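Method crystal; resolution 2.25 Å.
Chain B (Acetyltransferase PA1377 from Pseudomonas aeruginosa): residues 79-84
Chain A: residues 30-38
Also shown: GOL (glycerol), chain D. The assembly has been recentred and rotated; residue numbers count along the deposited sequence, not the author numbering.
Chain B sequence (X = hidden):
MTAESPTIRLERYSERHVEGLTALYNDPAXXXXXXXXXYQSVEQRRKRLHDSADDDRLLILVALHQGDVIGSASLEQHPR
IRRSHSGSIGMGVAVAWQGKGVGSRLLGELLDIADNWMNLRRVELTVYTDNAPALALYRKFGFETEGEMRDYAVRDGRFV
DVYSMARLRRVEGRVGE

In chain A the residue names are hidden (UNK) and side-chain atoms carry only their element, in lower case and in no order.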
# COMPACT_ATOMS: atom_id res chain seq x y z
N PRO B 79 0.08 -4.01 9.04
CA PRO B 79 0.58 -3.60 10.36
C PRO B 79 -0.33 -2.66 11.15
O PRO B 79 -0.23 -2.59 12.38
CB PRO B 79 1.92 -2.98 10.03
CG PRO B 79 1.70 -2.40 8.67
CD PRO B 79 0.96 -3.52 7.97
N ARG B 80 -1.21 -1.93 10.48
CA ARG B 80 -2.11 -1.02 11.19
C ARG B 80 -3.31 -1.76 11.76
O ARG B 80 -3.95 -2.56 11.08
CB ARG B 80 -2.57 0.10 10.26
CG ARG B 80 -1.41 0.75 9.58
CD ARG B 80 -1.82 1.93 8.76
NE ARG B 80 -2.10 3.08 9.61
CZ ARG B 80 -2.32 4.30 9.14
NH1 ARG B 80 -2.30 4.53 7.83
NH2 ARG B 80 -2.57 5.29 9.99
N ILE B 81 -3.62 -1.48 13.02
CA ILE B 81 -4.71 -2.17 13.69
C ILE B 81 -6.06 -2.11 12.96
O ILE B 81 -6.77 -3.13 12.87
CB ILE B 81 -4.87 -1.67 15.16
CG1 ILE B 81 -5.97 -2.45 15.87
CG2 ILE B 81 -5.17 -0.20 15.17
CD1 ILE B 81 -5.77 -3.96 15.88
N ARG B 82 -6.41 -0.95 12.43
CA ARG B 82 -7.69 -0.82 11.73
C ARG B 82 -7.70 -1.47 10.34
O ARG B 82 -8.73 -1.48 9.68
CB ARG B 82 -8.09 0.66 11.66
CG ARG B 82 -8.31 1.26 13.04
CD ARG B 82 -8.63 2.74 12.97
NE ARG B 82 -9.84 2.97 12.19
CZ ARG B 82 -10.28 4.16 11.83
NH1 ARG B 82 -11.39 4.27 11.12
NH2 ARG B 82 -9.60 5.25 12.17
N ARG B 83 -6.57 -2.03 9.93
CA ARG B 83 -6.45 -2.70 8.64
C ARG B 83 -5.96 -4.14 8.84
O ARG B 83 -5.88 -4.91 7.88
CB ARG B 83 -5.46 -1.94 7.76
CG ARG B 83 -5.99 -0.62 7.21
CD ARG B 83 -6.73 -0.87 5.91
NE ARG B 83 -5.80 -1.23 4.84
CZ ARG B 83 -6.03 -2.16 3.91
NH1 ARG B 83 -7.16 -2.86 3.90
NH2 ARG B 83 -5.12 -2.39 2.98
N SER B 84 -5.67 -4.50 10.09
CA SER B 84 -5.14 -5.83 10.42
C SER B 84 -6.03 -7.05 10.16
O SER B 84 -5.60 -8.19 10.38
CB SER B 84 -4.65 -5.84 11.88
OG SER B 84 -5.70 -5.56 12.79
N UNK A 30 -12.33 13.13 13.86
CA UNK A 30 -11.24 13.30 12.91
C UNK A 30 -10.59 11.95 12.64
O UNK A 30 -10.44 11.53 11.49
c UNK A 30 -10.71 15.65 13.63
c UNK A 30 -8.94 14.29 12.51
c UNK A 30 -10.14 14.26 13.45
N UNK A 31 -10.22 11.25 13.71
CA UNK A 31 -9.58 9.95 13.60
C UNK A 31 -10.41 8.90 12.86
O UNK A 31 -9.86 8.08 12.13
c UNK A 31 -9.22 9.43 14.99
N UNK A 32 -11.73 8.94 13.02
CA UNK A 32 -12.56 7.92 12.38
C UNK A 32 -12.67 8.01 10.88
O UNK A 32 -12.98 7.01 10.24
n UNK A 32 -17.37 9.47 10.86
c UNK A 32 -16.17 8.98 13.38
c UNK A 32 -17.65 8.34 11.50
c UNK A 32 -13.96 7.90 13.01
n UNK A 32 -18.51 7.48 10.96
c UNK A 32 -14.82 9.09 12.70
n UNK A 32 -17.10 8.08 12.69
N UNK A 33 -12.40 9.17 10.30
CA UNK A 33 -12.49 9.32 8.84
C UNK A 33 -11.17 9.02 8.11
O UNK A 33 -11.07 9.16 6.89
c UNK A 33 -14.46 10.94 8.96
c UNK A 33 -13.02 10.70 8.48
n UNK A 33 -16.65 10.68 7.93
c UNK A 33 -15.50 10.09 8.23
o UNK A 33 -15.29 8.91 7.95
N UNK A 34 -10.16 8.60 8.88
CA UNK A 34 -8.86 8.21 8.36
C UNK A 34 -8.57 6.83 8.97
O UNK A 34 -9.52 6.08 9.24
c UNK A 34 -7.73 9.25 8.71
c UNK A 34 -7.75 9.61 10.18
c UNK A 34 -7.91 10.51 7.88
N UNK A 35 -7.31 6.48 9.18
CA UNK A 35 -6.99 5.17 9.75
C UNK A 35 -6.23 5.27 11.07
O UNK A 35 -5.73 4.27 11.59
c UNK A 35 -7.88 2.70 8.02
c UNK A 35 -5.92 3.17 6.54
c UNK A 35 -6.91 3.75 7.54
c UNK A 35 -6.18 4.33 8.76
N UNK A 36 -6.17 6.48 11.61
CA UNK A 36 -5.49 6.75 12.88
C UNK A 36 -6.25 6.20 14.08
O UNK A 36 -7.45 5.94 14.02
o UNK A 36 -2.49 8.41 13.25
c UNK A 36 -5.33 8.27 13.09
c UNK A 36 -4.48 8.99 12.07
n UNK A 36 -2.38 8.53 11.00
c UNK A 36 -3.03 8.61 12.15
N UNK A 37 -5.52 6.02 15.18
CA UNK A 37 -6.08 5.53 16.43
C UNK A 37 -6.11 6.68 17.43
O UNK A 37 -5.22 7.54 17.42
c UNK A 37 -5.22 4.39 16.98
c UNK A 37 -5.36 3.05 16.25
c UNK A 37 -6.74 1.35 17.94
s UNK A 37 -7.00 2.31 16.47
N UNK A 38 -7.15 6.74 18.29
CA UNK A 38 -7.18 7.83 19.26
C UNK A 38 -6.21 7.57 20.41
O UNK A 38 -5.51 6.55 20.44
c UNK A 38 -9.05 6.42 19.60
c UNK A 38 -8.65 7.85 19.71
c UNK A 38 -8.41 5.98 18.30
C1 GOL D . -4.37 6.92 6.77
O1 GOL D . -3.13 6.79 5.77
C2 GOL D . -4.23 7.99 7.66
O2 GOL D . -4.85 7.65 8.78
C3 GOL D . -3.05 8.17 7.95
O3 GOL D . -2.91 9.61 8.55
O HOH W 1 -5.19 1.72 12.58

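Position 30 carries three carbons, one bearing the other two, and its side chain is out of reach of the chain B stretch: a beta-branched valine, A:Val30. Position 31 has a single side-chain carbon, and its carbonyl O faces the B:Arg82 guanidinium; one carbon makes it A:Ala31. A:Ala31 O accepts a hydrogen bond from B:Arg82 NH2 at 2.8 Å, with an N-H...O angle of 148°.

At position 32, three carbons lead to a nitrogen and then to a carbon carrying two more nitrogens, a guanidinium. The CA-to-CB bond points away from the chain B stretch, and the backbone O is what meets B:Arg82. This is A:Arg32. Its O takes a hydrogen bond from B:Arg82 NH1 at 3.3 Å, nearly straight at 167°.

Position 33 has three carbons, the last bearing one oxygen and one nitrogen, and makes no contact with the chain B stretch; the amide marks A:Gln33. Position 34 repeats the three-carbon fork at the first atom, with its backbone O over the face of the B:Arg82 guanidinium, and is A:Val34, closing a type I turn that starts at A:Ala31. A:Val34 O lies 3.0 Å from B:Arg82 NH2, but the angle is too poor for a hydrogen bond.

Position 35 has four carbons forked at the second, packed against B:Arg80, B:Arg82 and B:Arg83: A:Leu35. Its CD1 packs 3.8 Å from B:Arg83 CG, and its CB lies over one face of the B:Arg80 guanidinium, 3.9 Å from B:Arg80 CZ. Position 36 shows three carbons ending in one oxygen and one nitrogen, with its backbone O turned to B:Arg82, hence A:Gln36. A:Gln36 O accepts from B:Arg82 NH2 at 2.9 Å and 150°.

Position 37 is an unbranched run of two carbons, a sulfur and a carbon, with the sulfur against B:Ile81 and B:Arg82: A:Met37. Its SD lies 3.4 Å from B:Ile81 CG2 and 3.8 Å from B:Arg82 CG. Position 38 has three carbons closing a ring onto its own N, outside contact range, which makes it A:Pro38.

The contact centres on B:Arg82, which has 131 Å² covered by the chain A stretch. Its guanidinium reads backbone shape: the turn and the chain after it bring the carbonyls of A:Ala31, A:Arg32 and A:Gln36 near the guanidinium plane, where N-H groups can address them. A water extends this pairing, donating to A:Leu35 O at 2.8 Å and accepting from B:Arg82 N at 2.9 Å. Glycerol, probably from the crystallisation liquor, adds a bridge: A:Leu35 N donates to its O2 at 2.8 Å, while B:Arg80 NH1 makes a weak hydrogen bond to its O1 at 3.2 Å. Leucine and methionine side chains supply apolar packing around this polar centre.

Chain A 30-38: VARQVLQMP
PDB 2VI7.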